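Local coordinates for protein arginine kinase (Anthopleura japonica, PDB 4RF8) that catalyses the reversible transfer of a phosphoryl group from ATP to L-arginine, giving phospho-L-arginine and ADP, as a monomer built of two approximate kinase repeats, at residues A[126-131]-A[291-296]; A[132-137]-A[284-289]; A[488-493]-A[614-619]. All coordinates share one frame; numbering follows the deposited sequence.

Interaction 1 of 3, residues A[126-131]-A[291-296]; sequences YIRSTR and HVKIPH. With ADP (adenosine-5'-diphosphate), chain C.
His291 lies against the Ser129 hydroxyl and lays one face of its imidazole over the adenine of ADP: atom C6 of the base sits 3.5 Å above the ring plane, displaced toward the rim. The two residues form an antiparallel hydrogen-bonded pair, which puts both side chains on one face of the sheet; chi1 of His291 (-72°, CG beside the backbone N) sets only which way the imidazole leans there. The Ser129 hydroxyl touches His291 CB at 3.4 Å and donates a hydrogen bond to N1 of ADP (OG to N1, 2.6 Å), which engages the base at a nitrogen of its six-membered ring. Arg131, extended from CG to NE, runs along the nucleotide. Its CD lies against the base, the ribose O4' stands 3.5 Å above the centre of the guanidinium plane, and NH2 reaches the beta-phosphate O2B at 3.1 Å in that plane. These residues match the predicted ATP site. They are carried by strands 127-136 and 286-293, neighbours in the antiparallel sheet of the phosphagen kinase catalytic domain, whose short segments here have N-to-C directions 173° apart. A beta bulge shifts the register by one residue between the pairs Ile127-Val292 and Ser129-His291. Around it, Arg128 N donates almost straight (174°) to His291 O at 2.7 Å, while His291 N donates to Ser129 O and Lys293 N to Tyr126 O. On the other face of the sheet, Ile127 CG1 meets Val292 CG2 at 3.8 Å, the two side chains crossing at a slant, and helix 344-369 adds Met359 to Ile127. Arg128 turns its guanidinium to a salt bridge with Asp328.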
loop_
_atom_site.group_PDB
_atom_site.type_symbol
_atom_site.label_atom_id
_atom_site.label_comp_id
_atom_site.label_asym_id
_atom_site.label_seq_id
_atom_site.Cartn_x
_atom_site.Cartn_y
_atom_site.Cartn_z
ATOM N N TYR A 126 2.791 8.891 8.050
ATOM C CA TYR A 126 4.219 8.902 7.741
ATOM C C TYR A 126 4.733 7.607 7.106
ATOM O O TYR A 126 5.388 7.639 6.066
ATOM C CB TYR A 126 5.022 9.236 9.003
ATOM C CG TYR A 126 4.574 10.513 9.676
ATOM C CD1 TYR A 126 5.040 11.746 9.245
ATOM C CD2 TYR A 126 3.677 10.483 10.736
ATOM C CE1 TYR A 126 4.629 12.914 9.851
ATOM C CE2 TYR A 126 3.261 11.647 11.349
ATOM C CZ TYR A 126 3.740 12.859 10.901
ATOM O OH TYR A 126 3.332 14.024 11.503
ATOM N N ILE A 127 4.436 6.472 7.732
ATOM C CA ILE A 127 4.955 5.184 7.271
ATOM C C ILE A 127 4.068 4.540 6.203
ATOM O O ILE A 127 2.851 4.435 6.370
ATOM C CB ILE A 127 5.151 4.212 8.449
ATOM C CG1 ILE A 127 6.209 4.762 9.402
ATOM C CG2 ILE A 127 5.551 2.833 7.952
ATOM C CD1 ILE A 127 6.119 4.210 10.808
ATOM N N ARG A 128 4.686 4.106 5.108
ATOM C CA ARG A 128 3.937 3.563 3.980
ATOM C C ARG A 128 3.912 2.043 3.943
ATOM O O ARG A 128 2.897 1.440 3.591
ATOM C CB ARG A 128 4.489 4.106 2.667
ATOM C CG ARG A 128 4.247 5.583 2.499
ATOM C CD ARG A 128 4.603 6.043 1.112
ATOM N NE ARG A 128 4.207 7.430 0.901
ATOM C CZ ARG A 128 4.530 8.132 -0.175
ATOM N NH1 ARG A 128 5.256 7.570 -1.128
ATOM N NH2 ARG A 128 4.133 9.392 -0.293
ATOM N N SER A 129 5.030 1.425 4.303
ATOM C CA SER A 129 5.127 -0.026 4.265
ATOM C C SER A 129 6.173 -0.549 5.243
ATOM O O SER A 129 7.066 0.187 5.669
ATOM C CB SER A 129 5.440 -0.501 2.845
ATOM O OG SER A 129 6.602 0.129 2.343
ATOM N N THR A 130 6.045 -1.825 5.591
ATOM C CA THR A 130 6.945 -2.483 6.526
ATOM C C THR A 130 7.330 -3.842 5.950
ATOM O O THR A 130 6.494 -4.525 5.359
ATOM C CB THR A 130 6.264 -2.672 7.892
ATOM O OG1 THR A 130 5.907 -1.392 8.430
ATOM C CG2 THR A 130 7.185 -3.383 8.870
ATOM N N ARG A 131 8.590 -4.233 6.113
ATOM C CA ARG A 131 9.077 -5.477 5.530
ATOM C C ARG A 131 10.217 -6.047 6.362
ATOM O O ARG A 131 11.124 -5.316 6.762
ATOM C CB ARG A 131 9.553 -5.218 4.098
ATOM C CG ARG A 131 10.138 -6.422 3.373
ATOM C CD ARG A 131 10.743 -5.979 2.044
ATOM N NE ARG A 131 11.227 -7.093 1.233
ATOM C CZ ARG A 131 12.500 -7.472 1.159
ATOM N NH1 ARG A 131 12.842 -8.496 0.390
ATOM N NH2 ARG A 131 13.431 -6.831 1.852
ATOM N N HIS A 291 9.383 1.963 4.830
ATOM C CA HIS A 291 9.346 3.130 3.959
ATOM C C HIS A 291 8.585 4.247 4.668
ATOM O O HIS A 291 7.426 4.075 5.051
ATOM C CB HIS A 291 8.710 2.791 2.605
ATOM C CG HIS A 291 9.576 1.941 1.724
ATOM N ND1 HIS A 291 9.229 1.613 0.432
ATOM C CD2 HIS A 291 10.777 1.356 1.953
ATOM C CE1 HIS A 291 10.178 0.860 -0.098
ATOM N NE2 HIS A 291 11.127 0.690 0.803
ATOM N N VAL A 292 9.248 5.384 4.857
ATOM C CA VAL A 292 8.686 6.466 5.655
ATOM C C VAL A 292 9.010 7.837 5.062
ATOM O O VAL A 292 10.117 8.074 4.572
ATOM C CB VAL A 292 9.162 6.378 7.129
ATOM C CG1 VAL A 292 10.675 6.508 7.214
ATOM C CG2 VAL A 292 8.484 7.433 7.985
ATOM N N LYS A 293 8.024 8.728 5.096
ATOM C CA LYS A 293 8.175 10.074 4.566
ATOM C C LYS A 293 8.710 10.999 5.655
ATOM O O LYS A 293 7.979 11.378 6.571
ATOM C CB LYS A 293 6.828 10.584 4.056
ATOM C CG LYS A 293 6.894 11.888 3.284
ATOM C CD LYS A 293 5.508 12.287 2.812
ATOM C CE LYS A 293 5.567 13.434 1.820
ATOM N NZ LYS A 293 4.207 13.877 1.405
ATOM N N ILE A 294 9.987 11.354 5.552
ATOM C CA ILE A 294 10.639 12.196 6.553
ATOM C C ILE A 294 11.420 13.385 5.964
ATOM O O ILE A 294 12.590 13.575 6.298
ATOM C CB ILE A 294 11.597 11.355 7.429
ATOM C CG1 ILE A 294 12.482 10.461 6.554
ATOM C CG2 ILE A 294 10.817 10.499 8.420
ATOM C CD1 ILE A 294 13.612 9.773 7.307
ATOM N N PRO A 295 10.773 14.204 5.108
ATOM C CA PRO A 295 11.523 15.287 4.457
ATOM C C PRO A 295 12.111 16.304 5.435
ATOM O O PRO A 295 13.262 16.711 5.270
ATOM C CB PRO A 295 10.470 15.960 3.566
ATOM C CG PRO A 295 9.160 15.606 4.175
ATOM C CD PRO A 295 9.347 14.223 4.725
ATOM N N HIS A 296 11.333 16.702 6.436
ATOM C CA HIS A 296 11.790 17.672 7.426
ATOM C C HIS A 296 12.851 17.089 8.365
ATOM O O HIS A 296 13.782 17.782 8.770
ATOM C CB HIS A 296 10.603 18.202 8.234
ATOM C CG HIS A 296 9.611 18.977 7.422
ATOM N ND1 HIS A 296 8.386 18.464 7.053
ATOM C CD2 HIS A 296 9.661 20.231 6.914
ATOM C CE1 HIS A 296 7.726 19.368 6.351
ATOM N NE2 HIS A 296 8.480 20.448 6.250
HETATM P PB ADP C . 16.855 -7.821 0.704
HETATM O O1B ADP C . 16.390 -8.435 -0.594
HETATM O O2B ADP C . 16.103 -8.302 1.918
HETATM O O3B ADP C . 18.353 -7.819 0.880
HETATM P PA ADP C . 16.352 -5.424 -0.753
HETATM O O1A ADP C . 16.721 -3.985 -0.480
HETATM O O2A ADP C . 17.035 -6.187 -1.858
HETATM O O3A ADP C . 16.477 -6.255 0.624
HETATM O "O5'" ADP C . 14.769 -5.494 -1.026
HETATM C "C5'" ADP C . 14.273 -6.018 -2.256
HETATM C "C4'" ADP C . 13.036 -5.233 -2.658
HETATM O "O4'" ADP C . 12.192 -5.043 -1.518
HETATM C "C3'" ADP C . 13.435 -3.856 -3.170
HETATM O "O3'" ADP C . 12.900 -3.653 -4.481
HETATM C "C2'" ADP C . 12.810 -2.873 -2.202
HETATM O "O2'" ADP C . 12.230 -1.771 -2.898
HETATM C "C1'" ADP C . 11.746 -3.684 -1.483
HETATM N N9 ADP C . 11.536 -3.176 -0.102
HETATM C C8 ADP C . 12.473 -2.983 0.847
HETATM N N7 ADP C . 11.921 -2.494 1.990
HETATM C C5 ADP C . 10.598 -2.362 1.776
HETATM C C6 ADP C . 9.424 -1.901 2.556
HETATM N N6 ADP C . 9.552 -1.471 3.837
HETATM N N1 ADP C . 8.220 -1.927 1.948
HETATM C C2 ADP C . 8.069 -2.349 0.680
HETATM N N3 ADP C . 9.088 -2.778 -0.086
HETATM C C4 ADP C . 10.354 -2.806 0.395
#

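Interaction 2 of 3, residues A[132-137]-A[284-289]; sequences IRVARS and TGMRAS. With ADP (adenosine-5'-diphosphate), chain C.
Arg133 and Arg287 face each other as an antiparallel hydrogen-bonded pair, and the guanidinium of Arg133 lies with one face under Arg287 CB, which stands 3.8 Å above its plane. Bends at chi2 (-92°) and chi3 (-76°) fold the Arg133 chain so that the phosphorus PB of ADP falls at the guanidinium edge, with NE and NH1 directed to O2B and O3B; both modelled bonds are very short, so their exact lengths are doubtful. Its NH2 makes a weak bond to Gly285 O. Arg287 instead runs extended, places O1A of ADP over one guanidinium face, and forms a salt bridge with Asp333. On the opposite face of the sheet, the Met286 methyl CE lies 3.7 Å from Val134 CG1 and 3.8 Å from Ile132 CG2; Val134 runs alongside Met286, whereas Ile132 crosses it, and Phe250 of helix 246-263 touches both Ile132 and Met286. Farther along, Arg136 NH1 donates to Thr284 O at 2.8 Å, nearly straight (170°) and in the guanidinium plane, and also to Ala135 O. Arg133 and Arg287 belong to the predicted ATP site, and arginines gathered at the nucleotide phosphates are a feature of the phosphagen kinase active site.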
loop_
_atom_site.group_PDB
_atom_site.type_symbol
_atom_site.label_atom_id
_atom_site.label_comp_id
_atom_site.label_asym_id
_atom_site.label_seq_id
_atom_site.Cartn_x
_atom_site.Cartn_y
_atom_site.Cartn_z
ATOM N N ILE A 132 10.162 -7.348 6.639
ATOM C CA ILE A 132 11.259 -8.021 7.327
ATOM C C ILE A 132 11.666 -9.295 6.582
ATOM O O ILE A 132 10.833 -10.167 6.316
ATOM C CB ILE A 132 10.913 -8.350 8.794
ATOM C CG1 ILE A 132 10.397 -7.106 9.516
ATOM C CG2 ILE A 132 12.135 -8.895 9.521
ATOM C CD1 ILE A 132 9.885 -7.370 10.916
ATOM N N ARG A 133 12.951 -9.388 6.244
ATOM C CA ARG A 133 13.488 -10.534 5.518
ATOM C C ARG A 133 14.525 -11.249 6.373
ATOM O O ARG A 133 15.326 -10.598 7.042
ATOM C CB ARG A 133 14.130 -10.068 4.202
ATOM C CG ARG A 133 14.896 -11.144 3.418
ATOM C CD ARG A 133 16.392 -11.194 3.774
ATOM N NE ARG A 133 17.168 -10.103 3.188
ATOM C CZ ARG A 133 18.457 -9.887 3.433
ATOM N NH1 ARG A 133 19.087 -8.872 2.854
ATOM N NH2 ARG A 133 19.121 -10.682 4.260
ATOM N N VAL A 134 14.513 -12.581 6.348
ATOM C CA VAL A 134 15.609 -13.369 6.913
ATOM C C VAL A 134 16.125 -14.397 5.904
ATOM O O VAL A 134 15.371 -14.902 5.069
ATOM C CB VAL A 134 15.221 -14.082 8.231
ATOM C CG1 VAL A 134 14.877 -13.071 9.306
ATOM C CG2 VAL A 134 14.059 -15.041 8.011
ATOM N N ALA A 135 17.418 -14.691 5.982
ATOM C CA ALA A 135 18.020 -15.745 5.174
ATOM C C ALA A 135 18.333 -16.945 6.065
ATOM O O ALA A 135 18.932 -16.795 7.133
ATOM C CB ALA A 135 19.282 -15.243 4.494
ATOM N N ARG A 136 17.923 -18.134 5.631
ATOM C CA ARG A 136 18.143 -19.348 6.408
ATOM C C ARG A 136 18.608 -20.494 5.512
ATOM O O ARG A 136 18.237 -20.560 4.338
ATOM C CB ARG A 136 16.860 -19.751 7.147
ATOM C CG ARG A 136 16.400 -18.779 8.238
ATOM C CD ARG A 136 17.361 -18.774 9.421
ATOM N NE ARG A 136 16.894 -17.933 10.523
ATOM C CZ ARG A 136 17.261 -16.669 10.713
ATOM N NH1 ARG A 136 18.108 -16.084 9.876
ATOM N NH2 ARG A 136 16.782 -15.987 11.743
ATOM N N SER A 137 19.423 -21.389 6.068
ATOM C CA SER A 137 19.848 -22.595 5.362
ATOM C C SER A 137 19.503 -23.840 6.183
ATOM O O SER A 137 19.553 -23.804 7.412
ATOM C CB SER A 137 21.348 -22.552 5.066
ATOM O OG SER A 137 21.664 -21.498 4.181
ATOM N N THR A 284 21.926 -12.688 12.243
ATOM C CA THR A 284 20.473 -12.696 12.164
ATOM C C THR A 284 20.017 -13.041 10.759
ATOM O O THR A 284 18.907 -13.533 10.564
ATOM C CB THR A 284 19.890 -11.322 12.514
ATOM O OG1 THR A 284 20.400 -10.339 11.604
ATOM C CG2 THR A 284 20.253 -10.936 13.932
ATOM N N GLY A 285 20.875 -12.758 9.781
ATOM C CA GLY A 285 20.509 -12.890 8.383
ATOM C C GLY A 285 19.315 -12.026 8.033
ATOM O O GLY A 285 18.596 -12.300 7.067
ATOM N N MET A 286 19.122 -10.966 8.816
ATOM C CA MET A 286 17.882 -10.202 8.791
ATOM C C MET A 286 18.027 -8.775 8.278
ATOM O O MET A 286 18.950 -8.052 8.657
ATOM C CB MET A 286 17.244 -10.176 10.186
ATOM C CG MET A 286 16.086 -9.191 10.308
ATOM S SD MET A 286 15.350 -9.079 11.950
ATOM C CE MET A 286 14.401 -10.596 11.987
ATOM N N ARG A 287 17.099 -8.383 7.411
ATOM C CA ARG A 287 16.928 -6.987 7.044
ATOM C C ARG A 287 15.496 -6.559 7.358
ATOM O O ARG A 287 14.550 -6.956 6.675
ATOM C CB ARG A 287 17.244 -6.760 5.564
ATOM C CG ARG A 287 17.124 -5.306 5.128
ATOM C CD ARG A 287 17.622 -5.090 3.706
ATOM N NE ARG A 287 17.612 -3.675 3.343
ATOM C CZ ARG A 287 16.597 -3.061 2.742
ATOM N NH1 ARG A 287 16.675 -1.770 2.454
ATOM N NH2 ARG A 287 15.502 -3.738 2.425
ATOM N N ALA A 288 15.342 -5.774 8.419
ATOM C CA ALA A 288 14.054 -5.176 8.747
ATOM C C ALA A 288 14.004 -3.791 8.120
ATOM O O ALA A 288 14.973 -3.038 8.206
ATOM C CB ALA A 288 13.865 -5.094 10.245
ATOM N N SER A 289 12.879 -3.455 7.494
ATOM C CA SER A 289 12.797 -2.235 6.695
ATOM C C SER A 289 11.445 -1.528 6.777
ATOM O O SER A 289 10.402 -2.159 6.961
ATOM C CB SER A 289 13.126 -2.546 5.235
ATOM O OG SER A 289 12.807 -1.456 4.391
HETATM P PB ADP C . 16.855 -7.821 0.704
HETATM O O1B ADP C . 16.390 -8.435 -0.594
HETATM O O2B ADP C . 16.103 -8.302 1.918
HETATM O O3B ADP C . 18.353 -7.819 0.880
HETATM P PA ADP C . 16.352 -5.424 -0.753
HETATM O O1A ADP C . 16.721 -3.985 -0.480
HETATM O O2A ADP C . 17.035 -6.187 -1.858
HETATM O O3A ADP C . 16.477 -6.255 0.624
HETATM O "O5'" ADP C . 14.769 -5.494 -1.026
HETATM C "C5'" ADP C . 14.273 -6.018 -2.256
HETATM C "C4'" ADP C . 13.036 -5.233 -2.658
HETATM O "O4'" ADP C . 12.192 -5.043 -1.518
HETATM C "C3'" ADP C . 13.435 -3.856 -3.170
HETATM O "O3'" ADP C . 12.900 -3.653 -4.481
HETATM C "C2'" ADP C . 12.810 -2.873 -2.202
HETATM O "O2'" ADP C . 12.230 -1.771 -2.898
HETATM C "C1'" ADP C . 11.746 -3.684 -1.483
HETATM N N9 ADP C . 11.536 -3.176 -0.102
HETATM C C8 ADP C . 12.473 -2.983 0.847
HETATM N N7 ADP C . 11.921 -2.494 1.990
HETATM C C5 ADP C . 10.598 -2.362 1.776
HETATM C C6 ADP C . 9.424 -1.901 2.556
HETATM N N6 ADP C . 9.552 -1.471 3.837
HETATM N N1 ADP C . 8.220 -1.927 1.948
HETATM C C2 ADP C . 8.069 -2.349 0.680
HETATM N N3 ADP C . 9.088 -2.778 -0.086
HETATM C C4 ADP C . 10.354 -2.806 0.395
#

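Interaction 3 of 3, residues A[488-493]-A[614-619]; sequences RNVKGY and KQLGFQ. With NO3 (nitrate ion), chain D.
The type II beta turn from Val490 to Tyr493, just beyond strand 479-488, packs on the chain leaving helix 598-615 in the second phosphagen kinase catalytic domain. Gly617, with positive phi (93°), is the first residue past that helix to abandon helical angles, and its O accepts from Lys491 N at 3.1 Å. Two residues on, Gln619 N donates to Asn489 O at 2.9 Å, so these two bonds flank the single bridge between Val490 and Phe618. Arg488 crosses the Phe618 ring at about a right angle: its CB makes a CH-pi contact over one face, 3.9 Å from the ring centroid, and Arg488 CD follows the same face, 3.8 Å from Phe618 CD2. The guanidinium plane is turned 84° to the ring, and its NH1 goes on to bond Thr636 O, while Tyr626 adds a cation-pi contact. Val609 and Ile612 of the helix also touch Phe618. A water accepts from Asn489 N and donates to Gln619 O, tying the two backbones beside the bridge. The Gln619 amide reaches the turn, where NE2 bonds Val490 O at 2.9 Å from well above that carbonyl's plane (51°) and also bonds Ala494 O; Gln619 OE1 is buried without a partner in the model.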
loop_
_atom_site.group_PDB
_atom_site.type_symbol
_atom_site.label_atom_id
_atom_site.label_comp_id
_atom_site.label_asym_id
_atom_site.label_seq_id
_atom_site.Cartn_x
_atom_site.Cartn_y
_atom_site.Cartn_z
ATOM N N ARG A 488 -22.271 7.266 0.014
ATOM C CA ARG A 488 -22.535 6.846 1.385
ATOM C C ARG A 488 -21.237 6.471 2.086
ATOM O O ARG A 488 -20.275 6.047 1.442
ATOM C CB ARG A 488 -23.492 5.651 1.404
ATOM C CG ARG A 488 -24.897 5.939 0.905
ATOM C CD ARG A 488 -25.632 6.885 1.840
ATOM N NE ARG A 488 -27.043 7.000 1.492
ATOM C CZ ARG A 488 -27.538 7.932 0.686
ATOM N NH1 ARG A 488 -26.735 8.839 0.146
ATOM N NH2 ARG A 488 -28.837 7.960 0.420
ATOM N N ASN A 489 -21.211 6.635 3.405
ATOM C CA ASN A 489 -20.090 6.162 4.204
ATOM C C ASN A 489 -20.574 5.234 5.312
ATOM O O ASN A 489 -21.648 5.441 5.878
ATOM C CB ASN A 489 -19.287 7.332 4.777
ATOM C CG ASN A 489 -18.504 8.077 3.711
ATOM O OD1 ASN A 489 -17.447 7.621 3.268
ATOM N ND2 ASN A 489 -19.021 9.227 3.291
ATOM N N VAL A 490 -19.782 4.209 5.611
ATOM C CA VAL A 490 -20.188 3.169 6.553
ATOM C C VAL A 490 -20.102 3.620 8.011
ATOM O O VAL A 490 -19.075 4.134 8.462
ATOM C CB VAL A 490 -19.382 1.876 6.341
ATOM C CG1 VAL A 490 -19.785 0.817 7.352
ATOM C CG2 VAL A 490 -19.596 1.357 4.934
ATOM N N LYS A 491 -21.200 3.422 8.735
ATOM C CA LYS A 491 -21.296 3.783 10.147
ATOM C C LYS A 491 -20.253 3.063 11.000
ATOM O O LYS A 491 -19.963 1.887 10.780
ATOM C CB LYS A 491 -22.700 3.464 10.661
ATOM C CG LYS A 491 -22.933 3.772 12.136
ATOM C CD LYS A 491 -24.391 3.534 12.506
ATOM C CE LYS A 491 -24.649 3.794 13.980
ATOM N NZ LYS A 491 -26.070 3.534 14.333
ATOM N N GLY A 492 -19.683 3.782 11.963
ATOM C CA GLY A 492 -18.748 3.196 12.905
ATOM C C GLY A 492 -17.304 3.538 12.602
ATOM O O GLY A 492 -16.421 3.355 13.441
ATOM N N TYR A 493 -17.059 4.035 11.396
ATOM C CA TYR A 493 -15.708 4.367 10.976
ATOM C C TYR A 493 -15.507 5.870 10.875
ATOM O O TYR A 493 -16.447 6.646 11.011
ATOM C CB TYR A 493 -15.410 3.733 9.618
ATOM C CG TYR A 493 -15.471 2.230 9.625
ATOM C CD1 TYR A 493 -14.364 1.481 9.993
ATOM C CD2 TYR A 493 -16.633 1.559 9.267
ATOM C CE1 TYR A 493 -14.408 0.109 10.003
ATOM C CE2 TYR A 493 -16.687 0.183 9.274
ATOM C CZ TYR A 493 -15.571 -0.533 9.643
ATOM O OH TYR A 493 -15.613 -1.902 9.653
ATOM N N LYS A 614 -29.183 -1.900 5.725
ATOM C CA LYS A 614 -29.677 -2.884 6.683
ATOM C C LYS A 614 -28.551 -3.727 7.293
ATOM O O LYS A 614 -28.593 -4.060 8.477
ATOM C CB LYS A 614 -30.720 -3.784 6.006
ATOM C CG LYS A 614 -31.331 -4.855 6.901
ATOM C CD LYS A 614 -32.347 -5.691 6.129
ATOM C CE LYS A 614 -32.691 -6.986 6.854
ATOM N NZ LYS A 614 -33.385 -6.760 8.152
ATOM N N GLN A 615 -27.542 -4.054 6.491
ATOM C CA GLN A 615 -26.455 -4.923 6.945
ATOM C C GLN A 615 -25.328 -4.193 7.681
ATOM O O GLN A 615 -24.729 -4.745 8.606
ATOM C CB GLN A 615 -25.861 -5.713 5.771
ATOM C CG GLN A 615 -26.820 -6.681 5.087
ATOM C CD GLN A 615 -26.090 -7.775 4.326
ATOM O OE1 GLN A 615 -25.021 -8.227 4.741
ATOM N NE2 GLN A 615 -26.665 -8.209 3.209
ATOM N N LEU A 616 -25.037 -2.963 7.266
ATOM C CA LEU A 616 -23.873 -2.238 7.771
ATOM C C LEU A 616 -24.234 -0.948 8.501
ATOM O O LEU A 616 -23.686 -0.653 9.565
ATOM C CB LEU A 616 -22.914 -1.912 6.624
ATOM C CG LEU A 616 -22.556 -3.055 5.679
ATOM C CD1 LEU A 616 -21.716 -2.558 4.515
ATOM C CD2 LEU A 616 -21.820 -4.151 6.423
ATOM N N GLY A 617 -25.143 -0.173 7.918
ATOM C CA GLY A 617 -25.471 1.139 8.448
ATOM C C GLY A 617 -24.648 2.234 7.790
ATOM O O GLY A 617 -23.540 1.980 7.311
ATOM N N PHE A 618 -25.190 3.450 7.770
ATOM C CA PHE A 618 -24.513 4.597 7.168
ATOM C C PHE A 618 -24.313 5.713 8.190
ATOM O O PHE A 618 -25.100 5.847 9.128
ATOM C CB PHE A 618 -25.329 5.141 5.990
ATOM C CG PHE A 618 -25.452 4.186 4.838
ATOM C CD1 PHE A 618 -24.361 3.438 4.420
ATOM C CD2 PHE A 618 -26.660 4.038 4.172
ATOM C CE1 PHE A 618 -24.472 2.556 3.358
ATOM C CE2 PHE A 618 -26.780 3.157 3.109
ATOM C CZ PHE A 618 -25.684 2.416 2.701
ATOM N N GLN A 619 -23.264 6.513 8.004
ATOM C CA GLN A 619 -23.057 7.701 8.830
ATOM C C GLN A 619 -24.064 8.774 8.438
ATOM O O GLN A 619 -24.204 9.106 7.258
ATOM C CB GLN A 619 -21.630 8.229 8.675
ATOM C CG GLN A 619 -20.556 7.189 8.966
ATOM C CD GLN A 619 -19.156 7.758 8.872
ATOM O OE1 GLN A 619 -18.921 8.912 9.221
ATOM N NE2 GLN A 619 -18.219 6.951 8.387
HETATM N N NO3 D . -29.528 5.341 8.016
HETATM O O1 NO3 D . -29.967 5.403 6.686
HETATM O O2 NO3 D . -30.150 6.133 8.984
HETATM O O3 NO3 D . -28.472 4.495 8.383
HETATM O O HOH W 1 -22.840 8.534 4.734
#

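In the fold
Interactions 1 and 2 are consecutive sections of one strand pairing, 127-136 with 286-293, in the eight-stranded antiparallel sheet of the first repeat; their centres are about 20 Å apart, and both touch the same ADP. Interaction 2 is nested along the chain inside the loop closed by interaction 1, and the two meet where Arg131 O lies 2.7 Å from Ser289 N, a probable hydrogen bond. Both sections touch both ends of the nucleotide: Ser129, His291 and Ser289 at the base, Arg131, Arg133 and Arg287 at the phosphates. Interaction 3 follows later, in the second repeat, its centre about 31 Å from that of interaction 1 and about 42 Å from that of interaction 2. It lies beyond strand 479-488, the counterpart of strand 127-136.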